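Local coordinates for VWFA domain-containing protein (Bacteroides thetaiotaomicron, PDB 3IBS) that is of unknown function but carries a von Willebrand factor type A domain that binds a magnesium ion, probably at the surface of the cell membrane, at residues Asp61-Leu66 / Pro84-Lys89. Numbering follows the deposited sequence.
Sequences DAFTQL and PSLISK
The ring of Phe63 turns one edge to Ile87, whose CG1 lies near the ring plane, 3.6 Å from Phe63 CE2. Leu86 meets the tip of the same ring, with Leu86 CB 4.1 Å from Phe63 CZ. Leu86 O approaches Phe63 CE2 obliquely. The ring reaches this place with CG in the crowded position between backbone N and carbonyl carbon (chi1 79°). Ile87 also sends CD1 to 3.5 Å from the backbone O of Asp61. Beyond the ring, Gln65 OE1 touches Leu86 CD1, while Gln65 NE2 is hydrogen-bonded to Phe78 O. The Asp61 side chain crosses the extended Lys89 chain at about a right angle. Asp61 OD2 is 3.4 Å from Lys89 CD, and Asp61 OD1 forms a salt bridge with Lys89 NZ at 3.5 Å, weak as a hydrogen bond. An alanine here, without the carboxylate, would probably leave the end of Lys89 less fixed. The side chain of Ile87 is about 11 Å from the bound magnesium ion. The contact joins edge strand 62-69 to the loop between helices 72-80 and 94-102. It is surface packing near the metal-ion-dependent adhesion site (MIDAS) of a von Willebrand factor type A fold, where Ser21 and Ser23 bind magnesium.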
ATOM      1  N   ASP A  61      -9.422 -13.083  20.366  1.00 17.65           N
ATOM      2  CA  ASP A  61      -9.499 -14.298  21.187  1.00 18.99           C
ATOM      3  C   ASP A  61      -8.449 -15.286  20.685  1.00 18.64           C
ATOM      4  O   ASP A  61      -7.867 -15.078  19.605  1.00 18.79           O
ATOM      5  CB  ASP A  61     -10.889 -14.965  21.053  1.00 19.73           C
ATOM      6  CG  ASP A  61     -12.034 -14.099  21.617  1.00 24.36           C
ATOM      7  OD1 ASP A  61     -11.860 -13.470  22.691  1.00 28.17           O
ATOM      8  OD2 ASP A  61     -13.116 -14.041  20.976  1.00 26.44           O
ATOM      9  N   ALA A  62      -8.243 -16.373  21.434  1.00 17.98           N
ATOM     10  CA  ALA A  62      -7.379 -17.474  21.020  1.00 17.70           C
ATOM     11  C   ALA A  62      -8.129 -18.800  21.050  1.00 17.73           C
ATOM     12  O   ALA A  62      -8.895 -19.039  21.950  1.00 17.03           O
ATOM     13  CB  ALA A  62      -6.150 -17.566  21.923  1.00 17.42           C
ATOM     14  N   PHE A  63      -7.874 -19.672  20.079  1.00 17.96           N
ATOM     15  CA  PHE A  63      -8.383 -21.028  20.159  1.00 18.59           C
ATOM     16  C   PHE A  63      -7.417 -22.059  19.593  1.00 17.91           C
ATOM     17  O   PHE A  63      -6.512 -21.725  18.828  1.00 17.37           O
ATOM     18  CB  PHE A  63      -9.815 -21.143  19.577  1.00 19.46           C
ATOM     19  CG  PHE A  63      -9.891 -21.203  18.070  1.00 22.39           C
ATOM     20  CD1 PHE A  63      -9.716 -22.417  17.387  1.00 26.71           C
ATOM     21  CD2 PHE A  63     -10.213 -20.066  17.333  1.00 26.01           C
ATOM     22  CE1 PHE A  63      -9.820 -22.483  15.971  1.00 28.07           C
ATOM     23  CE2 PHE A  63     -10.319 -20.121  15.923  1.00 27.40           C
ATOM     24  CZ  PHE A  63     -10.121 -21.329  15.246  1.00 28.09           C
ATOM     25  N   THR A  64      -7.621 -23.309  19.994  1.00 17.14           N
ATOM     26  CA  THR A  64      -6.814 -24.421  19.546  1.00 17.28           C
ATOM     27  C   THR A  64      -7.185 -24.816  18.134  1.00 17.80           C
ATOM     28  O   THR A  64      -8.321 -25.239  17.876  1.00 18.27           O
ATOM     29  CB  THR A  64      -7.029 -25.646  20.467  1.00 17.91           C
ATOM     30  OG1 THR A  64      -6.601 -25.305  21.798  1.00 17.58           O
ATOM     31  CG2 THR A  64      -6.212 -26.866  19.949  1.00 16.76           C
ATOM     32  N   GLN A  65      -6.230 -24.704  17.226  1.00 17.22           N
ATOM     33  CA  GLN A  65      -6.460 -25.061  15.818  1.00 17.43           C
ATOM     34  C   GLN A  65      -6.078 -26.511  15.635  1.00 16.89           C
ATOM     35  O   GLN A  65      -6.767 -27.248  14.969  1.00 18.12           O
ATOM     36  CB  GLN A  65      -5.659 -24.146  14.866  1.00 17.19           C
ATOM     37  CG  GLN A  65      -5.563 -24.613  13.365  1.00 17.19           C
ATOM     38  CD  GLN A  65      -6.851 -24.366  12.591  1.00 20.01           C
ATOM     39  OE1 GLN A  65      -7.806 -23.777  13.123  1.00 20.32           O
ATOM     40  NE2 GLN A  65      -6.891 -24.811  11.329  1.00 18.75           N
ATOM     41  N   LEU A  66      -4.987 -26.920  16.265  1.00 17.22           N
ATOM     42  CA  LEU A  66      -4.494 -28.290  16.179  1.00 16.79           C
ATOM     43  C   LEU A  66      -4.078 -28.767  17.575  1.00 17.37           C
ATOM     44  O   LEU A  66      -3.160 -28.213  18.162  1.00 16.91           O
ATOM     45  CB  LEU A  66      -3.317 -28.372  15.200  1.00 16.80           C
ATOM     46  CG  LEU A  66      -2.609 -29.728  15.064  1.00 18.23           C
ATOM     47  CD1 LEU A  66      -3.437 -30.708  14.189  1.00 18.45           C
ATOM     48  CD2 LEU A  66      -1.210 -29.532  14.511  1.00 18.06           C
ATOM     49  N   PRO A  84      -7.660 -15.347   8.590  1.00 18.14           N
ATOM     50  CA  PRO A  84      -8.209 -14.421   9.587  1.00 17.25           C
ATOM     51  C   PRO A  84      -9.705 -14.599   9.874  1.00 17.38           C
ATOM     52  O   PRO A  84     -10.158 -14.280  10.964  1.00 16.53           O
ATOM     53  CB  PRO A  84      -7.954 -13.042   8.951  1.00 17.41           C
ATOM     54  CG  PRO A  84      -6.708 -13.265   8.143  1.00 18.58           C
ATOM     55  CD  PRO A  84      -6.944 -14.620   7.519  1.00 17.74           C
ATOM     56  N   SER A  85     -10.467 -15.083   8.899  1.00 17.60           N
ATOM     57  CA  SER A  85     -11.909 -15.298   9.094  1.00 18.04           C
ATOM     58  C   SER A  85     -12.227 -16.372  10.153  1.00 18.03           C
ATOM     59  O   SER A  85     -13.353 -16.444  10.638  1.00 18.31           O
ATOM     60  CB  SER A  85     -12.584 -15.620   7.767  1.00 18.16           C
ATOM     61  OG  SER A  85     -12.007 -16.785   7.217  1.00 19.86           O
ATOM     62  N   LEU A  86     -11.240 -17.180  10.549  1.00 17.48           N
ATOM     63  CA  LEU A  86     -11.453 -18.095  11.687  1.00 17.77           C
ATOM     64  C   LEU A  86     -11.847 -17.364  12.985  1.00 17.68           C
ATOM     65  O   LEU A  86     -12.528 -17.931  13.828  1.00 17.23           O
ATOM     66  CB  LEU A  86     -10.214 -18.962  11.946  1.00 17.23           C
ATOM     67  CG  LEU A  86      -9.857 -19.945  10.837  1.00 17.70           C
ATOM     68  CD1 LEU A  86      -8.530 -20.621  11.201  1.00 17.14           C
ATOM     69  CD2 LEU A  86     -11.006 -20.963  10.598  1.00 17.84           C
ATOM     70  N   ILE A  87     -11.378 -16.125  13.154  1.00 17.97           N
ATOM     71  CA  ILE A  87     -11.703 -15.321  14.346  1.00 18.73           C
ATOM     72  C   ILE A  87     -12.157 -13.930  13.923  1.00 19.03           C
ATOM     73  O   ILE A  87     -11.395 -13.180  13.311  1.00 18.66           O
ATOM     74  CB  ILE A  87     -10.486 -15.176  15.302  1.00 18.42           C
ATOM     75  CG1 ILE A  87      -9.979 -16.546  15.765  1.00 19.11           C
ATOM     76  CG2 ILE A  87     -10.840 -14.277  16.519  1.00 19.34           C
ATOM     77  CD1 ILE A  87      -8.640 -16.494  16.465  1.00 15.82           C
ATOM     78  N   SER A  88     -13.387 -13.566  14.268  1.00 20.03           N
ATOM     79  CA  SER A  88     -13.899 -12.232  13.911  1.00 20.17           C
ATOM     80  C   SER A  88     -13.517 -11.117  14.902  1.00 20.32           C
ATOM     81  O   SER A  88     -13.244 -10.004  14.483  1.00 20.77           O
ATOM     82  CB  SER A  88     -15.410 -12.258  13.677  1.00 20.25           C
ATOM     83  OG  SER A  88     -16.056 -12.858  14.780  1.00 21.20           O
ATOM     84  N   LYS A  89     -13.499 -11.409  16.200  1.00 20.24           N
ATOM     85  CA  LYS A  89     -13.069 -10.434  17.209  1.00 20.19           C
ATOM     86  C   LYS A  89     -11.615 -10.009  16.982  1.00 20.13           C
ATOM     87  O   LYS A  89     -10.703 -10.847  16.979  1.00 19.67           O
ATOM     88  CB  LYS A  89     -13.229 -11.026  18.609  1.00 20.48           C
ATOM     89  CG  LYS A  89     -12.696 -10.159  19.727  1.00 22.23           C
ATOM     90  CD  LYS A  89     -13.146 -10.672  21.079  1.00 26.20           C
ATOM     91  CE  LYS A  89     -12.520  -9.879  22.220  1.00 28.89           C
ATOM     92  NZ  LYS A  89     -13.079 -10.320  23.542  1.00 31.59           N
TER